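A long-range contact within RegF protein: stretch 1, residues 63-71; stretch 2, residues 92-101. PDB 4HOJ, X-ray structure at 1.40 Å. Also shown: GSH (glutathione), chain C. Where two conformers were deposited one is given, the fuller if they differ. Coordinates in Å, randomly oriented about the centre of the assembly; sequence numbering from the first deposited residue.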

# COMPACT_ATOMS: atom_id res chain seq x y z
N HIS A 63 8.84 -7.90 3.72
CA HIS A 63 8.67 -8.13 2.29
C HIS A 63 7.81 -6.97 1.78
O HIS A 63 7.44 -6.07 2.55
N GLU A 64 7.51 -7.04 0.49
CA GLU A 64 6.83 -6.01 -0.30
C GLU A 64 7.77 -4.86 -0.57
O GLU A 64 8.13 -4.04 0.29
N SER A 65 8.24 -4.82 -1.82
CA SER A 65 9.30 -3.88 -2.24
C SER A 65 9.08 -2.44 -1.81
O SER A 65 10.04 -1.83 -1.29
N ASN A 66 7.86 -1.91 -1.95
CA ASN A 66 7.72 -0.49 -1.60
C ASN A 66 7.78 -0.27 -0.09
O ASN A 66 8.19 0.78 0.37
N ILE A 67 7.41 -1.29 0.69
CA ILE A 67 7.46 -1.20 2.17
C ILE A 67 8.93 -1.32 2.62
O ILE A 67 9.41 -0.58 3.49
N ILE A 68 9.70 -2.25 2.02
CA ILE A 68 11.12 -2.35 2.28
C ILE A 68 11.76 -0.99 2.00
O ILE A 68 12.57 -0.50 2.78
N ASN A 69 11.36 -0.37 0.89
CA ASN A 69 12.02 0.88 0.50
C ASN A 69 11.68 2.03 1.41
O ASN A 69 12.55 2.85 1.70
N GLU A 70 10.43 2.09 1.91
CA GLU A 70 10.08 3.06 2.97
C GLU A 70 10.94 2.89 4.17
O GLU A 70 11.42 3.87 4.74
N TYR A 71 11.10 1.65 4.60
CA TYR A 71 11.96 1.37 5.74
C TYR A 71 13.37 1.87 5.48
O TYR A 71 13.92 2.59 6.30
N GLY A 92 2.64 11.66 -3.34
CA GLY A 92 3.54 10.63 -3.82
C GLY A 92 3.12 9.25 -3.40
O GLY A 92 3.18 8.33 -4.19
N ARG A 93 2.67 9.10 -2.15
CA ARG A 93 2.19 7.77 -1.74
C ARG A 93 1.01 7.35 -2.57
O ARG A 93 0.85 6.17 -2.87
N LEU A 94 0.15 8.28 -2.96
CA LEU A 94 -0.99 7.91 -3.80
C LEU A 94 -0.54 7.54 -5.20
O LEU A 94 -1.10 6.59 -5.76
N VAL A 95 0.44 8.27 -5.74
CA VAL A 95 1.01 7.88 -7.04
C VAL A 95 1.60 6.45 -6.97
O VAL A 95 1.28 5.59 -7.82
N LEU A 96 2.28 6.12 -5.89
CA LEU A 96 2.83 4.76 -5.71
C LEU A 96 1.72 3.75 -5.70
O LEU A 96 1.80 2.67 -6.30
N TYR A 97 0.64 4.01 -4.95
CA TYR A 97 -0.47 3.08 -4.85
C TYR A 97 -1.09 2.89 -6.24
O TYR A 97 -1.37 1.75 -6.65
N ARG A 98 -1.35 3.98 -6.96
CA ARG A 98 -1.93 3.81 -8.28
C ARG A 98 -1.00 3.08 -9.24
O ARG A 98 -1.49 2.31 -10.08
N MET A 99 0.32 3.30 -9.18
CA MET A 99 1.23 2.49 -10.02
C MET A 99 1.15 1.02 -9.66
O MET A 99 1.17 0.16 -10.54
N GLU A 100 1.01 0.66 -8.39
CA GLU A 100 0.91 -0.73 -8.01
C GLU A 100 -0.31 -1.33 -8.57
O GLU A 100 -0.31 -2.48 -9.04
N LYS A 101 -1.43 -0.59 -8.52
CA LYS A 101 -2.72 -1.16 -8.92
C LYS A 101 -2.97 -1.14 -10.44
O LYS A 101 -3.75 -1.94 -10.93

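Helix 65-71 runs nearly antiparallel to helix 92-101 (155°), with axes 12.3 Å apart at closest approach; side chains and two waters lie between them, and no direct hydrogen bond joins the two stretches. Glu64, at the N-cap position, points its CA-to-CB bond sideways, but its t, p rotamer brings the carboxylate nearer: OE1 accepts from glutathione N1 (2.7 Å), while OE2 lies 4.3 Å from Glu100 OE1, a close approach of like charges. Ser65 (p) serves the ligand, donating from OG to glutathione O12 (2.8 Å) and from its backbone N to glutathione O11 (2.9 Å). Asn66 (m) points toward the partner helix and is the centre of the contact: ND2 sits 4.1 Å from CD2 of Leu96 (m, t) and 3.5 Å from CD of Glu100 (m, m). Two waters complete the join. Water 1 accepts from Asn66 N (3.0 Å) and lies within donating distance of Glu100 OE1 (2.9 Å) and glutathione O12 (3.1 Å); water 2 accepts from Asn66 ND2 (3.1 Å) and donates to Leu96 O (2.9 Å) and Glu100 OE2 (2.6 Å). Ile67, Ile68 and Asn69 stay out of reach. One turn beyond Asn66, Glu70 (m) again points across; its OE2 meets the guanidinium edge of extended Arg93 4.0 Å from NE, beyond salt-bridge range.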

# COMPACT_ATOMS: atom_id res chain seq x y z
CB HIS A 63 8.05 -9.51 2.03
CG HIS A 63 6.79 -9.79 2.82
ND1 HIS A 63 5.51 -9.53 2.35
CD2 HIS A 63 6.63 -10.33 4.05
CE1 HIS A 63 4.63 -9.87 3.28
NE2 HIS A 63 5.28 -10.35 4.33
CB GLU A 64 5.57 -5.52 0.43
CG GLU A 64 4.68 -4.63 -0.44
CD GLU A 64 4.08 -5.32 -1.64
OE1 GLU A 64 4.16 -6.55 -1.75
OE2 GLU A 64 3.42 -4.58 -2.41
CB SER A 65 9.53 -4.00 -3.75
OG SER A 65 8.38 -3.62 -4.52
CB ASN A 66 6.40 0.07 -2.13
CG ASN A 66 6.42 0.34 -3.60
OD1 ASN A 66 7.46 0.40 -4.24
ND2 ASN A 66 5.22 0.48 -4.15
CB ILE A 67 6.59 -2.32 2.78
CG1 ILE A 67 5.14 -1.99 2.49
CG2 ILE A 67 6.82 -2.42 4.27
CD1 ILE A 67 4.20 -2.97 3.07
CB ILE A 68 11.71 -3.42 1.33
CG1 ILE A 68 11.26 -4.81 1.82
CG2 ILE A 68 13.26 -3.30 1.32
CD1 ILE A 68 11.58 -5.96 0.75
CB ASN A 69 11.70 1.20 -0.94
CG ASN A 69 12.45 0.32 -1.88
OD1 ASN A 69 13.32 -0.45 -1.48
ND2 ASN A 69 12.09 0.41 -3.18
CB GLU A 70 8.63 2.90 3.43
CG GLU A 70 7.62 3.39 2.42
CD GLU A 70 7.23 4.84 2.56
OE1 GLU A 70 7.87 5.58 3.34
OE2 GLU A 70 6.26 5.23 1.87
CB TYR A 71 11.94 -0.14 6.09
CG TYR A 71 12.95 -0.48 7.12
CD1 TYR A 71 12.75 -0.16 8.45
CD2 TYR A 71 14.11 -1.15 6.78
CE1 TYR A 71 13.69 -0.49 9.42
CE2 TYR A 71 15.07 -1.47 7.73
CZ TYR A 71 14.87 -1.14 9.03
OH TYR A 71 15.79 -1.49 9.99
CB ARG A 93 1.81 7.79 -0.27
CG ARG A 93 3.01 7.80 0.58
CD ARG A 93 2.47 7.58 1.97
NE ARG A 93 3.45 7.86 2.96
CZ ARG A 93 3.45 8.91 3.78
NH1 ARG A 93 2.47 9.86 3.77
NH2 ARG A 93 4.49 8.99 4.58
CB LEU A 94 -2.03 9.06 -3.78
CG LEU A 94 -3.32 8.71 -4.52
CD1 LEU A 94 -4.03 7.46 -3.92
CD2 LEU A 94 -4.25 9.96 -4.50
CB VAL A 95 2.06 8.86 -7.54
CG1 VAL A 95 2.80 8.26 -8.75
CG2 VAL A 95 1.39 10.14 -7.92
CB LEU A 96 3.65 4.63 -4.42
CG LEU A 96 5.04 5.22 -4.27
CD1 LEU A 96 5.59 5.15 -2.84
CD2 LEU A 96 6.00 4.40 -5.17
CB TYR A 97 -1.52 3.65 -3.84
CG TYR A 97 -2.77 2.78 -3.81
CD1 TYR A 97 -2.83 1.62 -3.03
CD2 TYR A 97 -3.87 3.10 -4.54
CE1 TYR A 97 -3.96 0.78 -3.03
CE2 TYR A 97 -5.02 2.28 -4.53
CZ TYR A 97 -5.04 1.11 -3.81
OH TYR A 97 -6.12 0.27 -3.82
CB ARG A 98 -2.34 5.16 -8.85
CG ARG A 98 -3.56 5.69 -8.04
CD ARG A 98 -4.35 6.78 -8.72
NE ARG A 98 -4.74 6.38 -10.05
CZ ARG A 98 -5.05 7.24 -11.01
NH1 ARG A 98 -5.09 8.55 -10.72
NH2 ARG A 98 -5.35 6.78 -12.22
CB MET A 99 2.66 2.97 -9.90
CG MET A 99 2.88 4.38 -10.44
SD MET A 99 4.61 4.69 -10.77
CE MET A 99 5.25 4.71 -9.10
CB GLU A 100 0.98 -1.00 -6.48
CG GLU A 100 2.34 -1.02 -5.74
CD GLU A 100 3.64 -1.58 -6.48
OE1 GLU A 100 4.31 -2.58 -6.08
OE2 GLU A 100 3.95 -0.94 -7.39
CB LYS A 101 -3.83 -0.36 -8.22
CG LYS A 101 -5.25 -0.72 -8.61
CD LYS A 101 -6.25 -0.16 -7.60
CE LYS A 101 -7.66 -0.45 -8.06
NZ LYS A 101 -8.70 -0.10 -7.06
N1 GSH C . 4.24 -7.16 -4.42
CA1 GSH C . 5.61 -7.76 -4.46
C1 GSH C . 6.63 -6.71 -4.18
O11 GSH C . 7.70 -7.02 -3.59
O12 GSH C . 6.39 -5.56 -4.58
CB1 GSH C . 5.85 -8.52 -5.77
CG1 GSH C . 7.14 -9.36 -5.76
CD1 GSH C . 7.13 -10.34 -6.91
OE1 GSH C . 6.25 -10.41 -7.74
N2 GSH C . 8.28 -11.12 -6.94
CA2 GSH C . 8.40 -12.14 -7.98
C2 GSH C . 8.49 -13.46 -7.25
O2 GSH C . 9.10 -13.71 -6.22
CB2 GSH C . 9.62 -12.04 -8.83
SG2 GSH C . 9.79 -10.50 -9.67
N3 GSH C . 7.85 -14.55 -7.98
CA3 GSH C . 7.83 -15.90 -7.44
C3 GSH C . 6.39 -16.26 -7.20
O31 GSH C . 5.40 -15.47 -7.28
O32 GSH C . 6.20 -17.46 -6.88
O HOH W 1 5.47 -2.87 -3.42
O HOH W 2 4.46 1.61 -6.96